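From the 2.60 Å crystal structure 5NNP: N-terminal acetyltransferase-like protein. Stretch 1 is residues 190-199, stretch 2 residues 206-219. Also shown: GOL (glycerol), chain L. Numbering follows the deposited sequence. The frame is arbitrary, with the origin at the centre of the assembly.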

# COMPACT_ATOMS: atom_id res chain seq x y z
N ALA A 190 -20.04 -4.80 13.68
CA ALA A 190 -20.05 -6.22 14.00
C ALA A 190 -21.03 -6.98 13.12
O ALA A 190 -20.76 -8.11 12.74
N LEU A 191 -22.17 -6.36 12.80
CA LEU A 191 -23.14 -6.97 11.90
C LEU A 191 -22.57 -7.13 10.48
O LEU A 191 -22.70 -8.19 9.86
N LEU A 192 -21.89 -6.10 9.98
CA LEU A 192 -21.37 -6.20 8.63
C LEU A 192 -20.23 -7.23 8.55
O LEU A 192 -20.13 -7.98 7.58
N TYR A 193 -19.40 -7.27 9.58
CA TYR A 193 -18.30 -8.24 9.61
C TYR A 193 -18.83 -9.67 9.51
O TYR A 193 -18.36 -10.46 8.67
N LYS A 194 -19.82 -10.00 10.34
CA LYS A 194 -20.51 -11.30 10.27
C LYS A 194 -21.10 -11.53 8.88
O LYS A 194 -21.00 -12.64 8.34
N ASN A 195 -21.71 -10.50 8.30
CA ASN A 195 -22.26 -10.63 6.95
C ASN A 195 -21.17 -11.02 5.94
O ASN A 195 -21.37 -11.93 5.14
N THR A 196 -20.02 -10.35 5.98
CA THR A 196 -18.97 -10.71 5.04
C THR A 196 -18.53 -12.15 5.28
O THR A 196 -18.16 -12.86 4.35
N ILE A 197 -18.60 -12.60 6.53
CA ILE A 197 -18.18 -13.97 6.85
C ILE A 197 -19.12 -15.00 6.25
O ILE A 197 -18.67 -16.01 5.69
N ILE A 198 -20.42 -14.74 6.33
CA ILE A 198 -21.40 -15.60 5.68
C ILE A 198 -21.15 -15.72 4.17
O ILE A 198 -21.24 -16.80 3.61
N ALA A 199 -20.81 -14.62 3.52
CA ALA A 199 -20.60 -14.66 2.08
C ALA A 199 -19.30 -15.41 1.77
O ALA A 199 -19.26 -16.24 0.87
N ARG A 206 -27.91 -16.70 1.84
CA ARG A 206 -28.12 -16.40 3.24
C ARG A 206 -27.60 -15.02 3.61
O ARG A 206 -28.19 -14.34 4.45
N ALA A 207 -26.51 -14.62 2.98
CA ALA A 207 -25.91 -13.33 3.25
C ALA A 207 -26.83 -12.18 2.83
O ALA A 207 -26.88 -11.14 3.50
N LEU A 208 -27.55 -12.36 1.73
CA LEU A 208 -28.49 -11.34 1.28
C LEU A 208 -29.65 -11.24 2.27
O LEU A 208 -30.08 -10.16 2.68
N GLN A 209 -30.15 -12.40 2.66
CA GLN A 209 -31.16 -12.52 3.70
C GLN A 209 -30.72 -11.82 4.99
O GLN A 209 -31.49 -11.08 5.60
N HIS A 210 -29.47 -12.05 5.40
CA HIS A 210 -28.96 -11.46 6.64
C HIS A 210 -28.73 -9.97 6.47
O HIS A 210 -28.88 -9.20 7.41
N LEU A 211 -28.37 -9.58 5.25
CA LEU A 211 -28.15 -8.17 4.94
C LEU A 211 -29.42 -7.40 5.14
O LEU A 211 -29.45 -6.44 5.90
N GLU A 212 -30.46 -7.83 4.44
CA GLU A 212 -31.77 -7.18 4.46
C GLU A 212 -32.46 -7.25 5.83
O GLU A 212 -33.17 -6.33 6.22
N THR A 213 -32.25 -8.35 6.55
CA THR A 213 -32.89 -8.51 7.84
C THR A 213 -32.19 -7.81 9.00
O THR A 213 -32.83 -7.13 9.80
N ASP A 214 -30.87 -7.96 9.12
CA ASP A 214 -30.19 -7.47 10.31
C ASP A 214 -29.34 -6.24 10.04
O ASP A 214 -29.01 -5.50 10.97
N CYS A 215 -28.99 -6.02 8.78
CA CYS A 215 -27.97 -5.03 8.44
C CYS A 215 -28.54 -3.80 7.79
O CYS A 215 -27.80 -2.88 7.42
N LYS A 216 -29.86 -3.79 7.67
CA LYS A 216 -30.56 -2.80 6.86
C LYS A 216 -30.16 -1.37 7.19
O LYS A 216 -29.96 -0.55 6.29
N HIS A 217 -30.03 -1.08 8.48
CA HIS A 217 -29.79 0.27 8.93
C HIS A 217 -28.36 0.52 9.41
O HIS A 217 -28.13 1.47 10.15
N CYS A 218 -27.41 -0.32 9.02
CA CYS A 218 -26.01 -0.09 9.40
C CYS A 218 -25.52 1.27 8.91
O CYS A 218 -26.02 1.80 7.93
N LEU A 219 -24.55 1.83 9.62
CA LEU A 219 -24.10 3.20 9.39
C LEU A 219 -23.19 3.31 8.16
O LEU A 219 -23.15 4.34 7.49

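The two helices run nearly antiparallel, at 164° with axes 8.8 Å apart at closest approach, so Leu-191 lies beside Cys-215 and Ala-199 beside Ala-207. At the latter end small residues suit the close backbones: Ala-207 points toward the first helix, its CB 4.1 Å from CB of Ala-199 and 3.8 Å from CG2 of Ile-198. Ile-198 (m, t) also points inward, and its CD1 lies over the ring face of His-210, 4.3 Å from the centroid, a CH-pi contact. At the other end Leu-191 (m, t) lays CB 4.1 Å from SG of Cys-215, while Leu-192 (m, t) starts sideways but brings CD2 to 3.9 Å from SG of Cys-218; both cysteines are m.

Between these ends His-210 (chi1 t) fits as a knob among Leu-191, Lys-194, Asn-195 and Ile-198. Asn-195 (chi1 t) spends its amide on two acceptors: ND2 donates to His-210 ND1 at 3.0 Å and to Ala-207 O at 2.8 Å. The first bond requires ND1 to be unprotonated.

Farther out, a water joins Lys-194 NZ (3.0 Å), His-210 NE2 (2.7 Å) and Asp-214 OD2 (2.8 Å). The extended, all-t Lys-194 also donates from NZ to glycerol O1 at 2.7 Å, and Arg-206 NE donates to glycerol O2 at 2.5 Å, so the glycerol bridges both stretches.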

# COMPACT_ATOMS: atom_id res chain seq x y z
CB ALA A 190 -20.37 -6.44 15.46
CB LEU A 191 -24.42 -6.16 11.86
CG LEU A 191 -25.30 -6.19 13.12
CD1 LEU A 191 -26.28 -5.05 13.11
CD2 LEU A 191 -26.03 -7.52 13.26
CB LEU A 192 -20.89 -4.84 8.15
CG LEU A 192 -21.97 -3.76 7.93
CD1 LEU A 192 -21.31 -2.44 7.52
CD2 LEU A 192 -23.02 -4.18 6.89
CB TYR A 193 -17.45 -8.05 10.87
CG TYR A 193 -16.32 -9.04 11.02
CD1 TYR A 193 -15.40 -9.24 10.00
CD2 TYR A 193 -16.15 -9.77 12.19
CE1 TYR A 193 -14.35 -10.16 10.14
CE2 TYR A 193 -15.11 -10.68 12.35
CZ TYR A 193 -14.22 -10.87 11.32
OH TYR A 193 -13.19 -11.78 11.48
CB LYS A 194 -21.62 -11.39 11.33
CG LYS A 194 -22.52 -12.67 11.21
CD LYS A 194 -23.70 -12.66 12.20
CE LYS A 194 -24.55 -13.90 12.11
NZ LYS A 194 -25.77 -13.85 12.99
CB ASN A 195 -22.96 -9.35 6.49
CG ASN A 195 -23.76 -9.56 5.18
OD1 ASN A 195 -23.24 -9.35 4.08
ND2 ASN A 195 -25.03 -9.99 5.31
CB THR A 196 -17.75 -9.77 5.11
OG1 THR A 196 -17.12 -9.87 6.40
CG2 THR A 196 -18.16 -8.33 4.86
CB ILE A 197 -18.06 -14.17 8.38
CG1 ILE A 197 -16.79 -13.47 8.86
CG2 ILE A 197 -18.00 -15.65 8.73
CD1 ILE A 197 -16.61 -13.39 10.37
CB ILE A 198 -22.83 -15.09 5.91
CG1 ILE A 198 -23.16 -15.10 7.41
CG2 ILE A 198 -23.83 -15.94 5.12
CD1 ILE A 198 -24.55 -14.55 7.76
CB ALA A 199 -20.57 -13.26 1.50
CB ARG A 206 -27.44 -17.46 4.11
CG ARG A 206 -28.06 -17.59 5.48
CD ARG A 206 -27.44 -18.75 6.20
NE ARG A 206 -26.44 -18.34 7.18
CZ ARG A 206 -25.18 -18.74 7.16
NH1 ARG A 206 -24.74 -19.56 6.21
NH2 ARG A 206 -24.36 -18.32 8.11
CB ALA A 207 -24.55 -13.21 2.55
CB LEU A 208 -29.02 -11.64 -0.12
CG LEU A 208 -29.97 -10.57 -0.68
CD1 LEU A 208 -29.30 -9.21 -0.64
CD2 LEU A 208 -30.42 -10.90 -2.08
CB GLN A 209 -31.45 -14.00 3.94
CG GLN A 209 -32.22 -14.32 5.21
CD GLN A 209 -32.25 -15.82 5.52
OE1 GLN A 209 -32.15 -16.66 4.62
NE2 GLN A 209 -32.38 -16.16 6.80
CB HIS A 210 -27.67 -12.15 7.08
CG HIS A 210 -26.99 -11.50 8.24
ND1 HIS A 210 -25.90 -10.66 8.11
CD2 HIS A 210 -27.25 -11.57 9.57
CE1 HIS A 210 -25.52 -10.24 9.30
NE2 HIS A 210 -26.31 -10.78 10.21
CB LEU A 211 -27.67 -7.99 3.51
CG LEU A 211 -27.15 -6.58 3.26
CD1 LEU A 211 -25.80 -6.36 3.99
CD2 LEU A 211 -27.02 -6.29 1.76
CB GLU A 212 -32.67 -7.79 3.39
CG GLU A 212 -32.09 -7.69 2.00
CD GLU A 212 -31.95 -6.25 1.52
OE1 GLU A 212 -32.52 -5.34 2.16
OE2 GLU A 212 -31.28 -6.03 0.50
CB THR A 213 -33.04 -9.99 8.18
OG1 THR A 213 -33.83 -10.63 7.18
CG2 THR A 213 -33.72 -10.16 9.52
CB ASP A 214 -29.30 -8.57 10.91
CG ASP A 214 -30.11 -9.68 11.59
OD1 ASP A 214 -31.36 -9.67 11.52
OD2 ASP A 214 -29.47 -10.58 12.18
CB CYS A 215 -26.93 -5.64 7.50
SG CYS A 215 -26.00 -6.99 8.20
CB LYS A 216 -32.07 -2.97 7.03
CG LYS A 216 -32.88 -2.06 6.16
CD LYS A 216 -34.36 -2.29 6.35
CE LYS A 216 -35.13 -1.44 5.37
NZ LYS A 216 -36.59 -1.44 5.64
CB HIS A 217 -30.77 0.61 10.06
CG HIS A 217 -32.20 0.38 9.71
ND1 HIS A 217 -32.90 1.20 8.85
CD2 HIS A 217 -33.07 -0.58 10.10
CE1 HIS A 217 -34.14 0.75 8.72
NE2 HIS A 217 -34.27 -0.33 9.47
CB CYS A 218 -25.12 -1.21 8.86
SG CYS A 218 -25.48 -2.83 9.57
CB LEU A 219 -23.38 3.74 10.63
CG LEU A 219 -24.29 3.74 11.87
CD1 LEU A 219 -23.55 4.20 13.11
CD2 LEU A 219 -25.50 4.59 11.65
C1 GOL L . -27.85 -15.74 11.12
O1 GOL L . -28.07 -14.48 11.73
C2 GOL L . -27.92 -15.66 9.59
O2 GOL L . -27.34 -16.81 9.00
C3 GOL L . -29.37 -15.50 9.12
O3 GOL L . -29.47 -15.16 7.75
O HOH W 1 -26.80 -11.05 12.86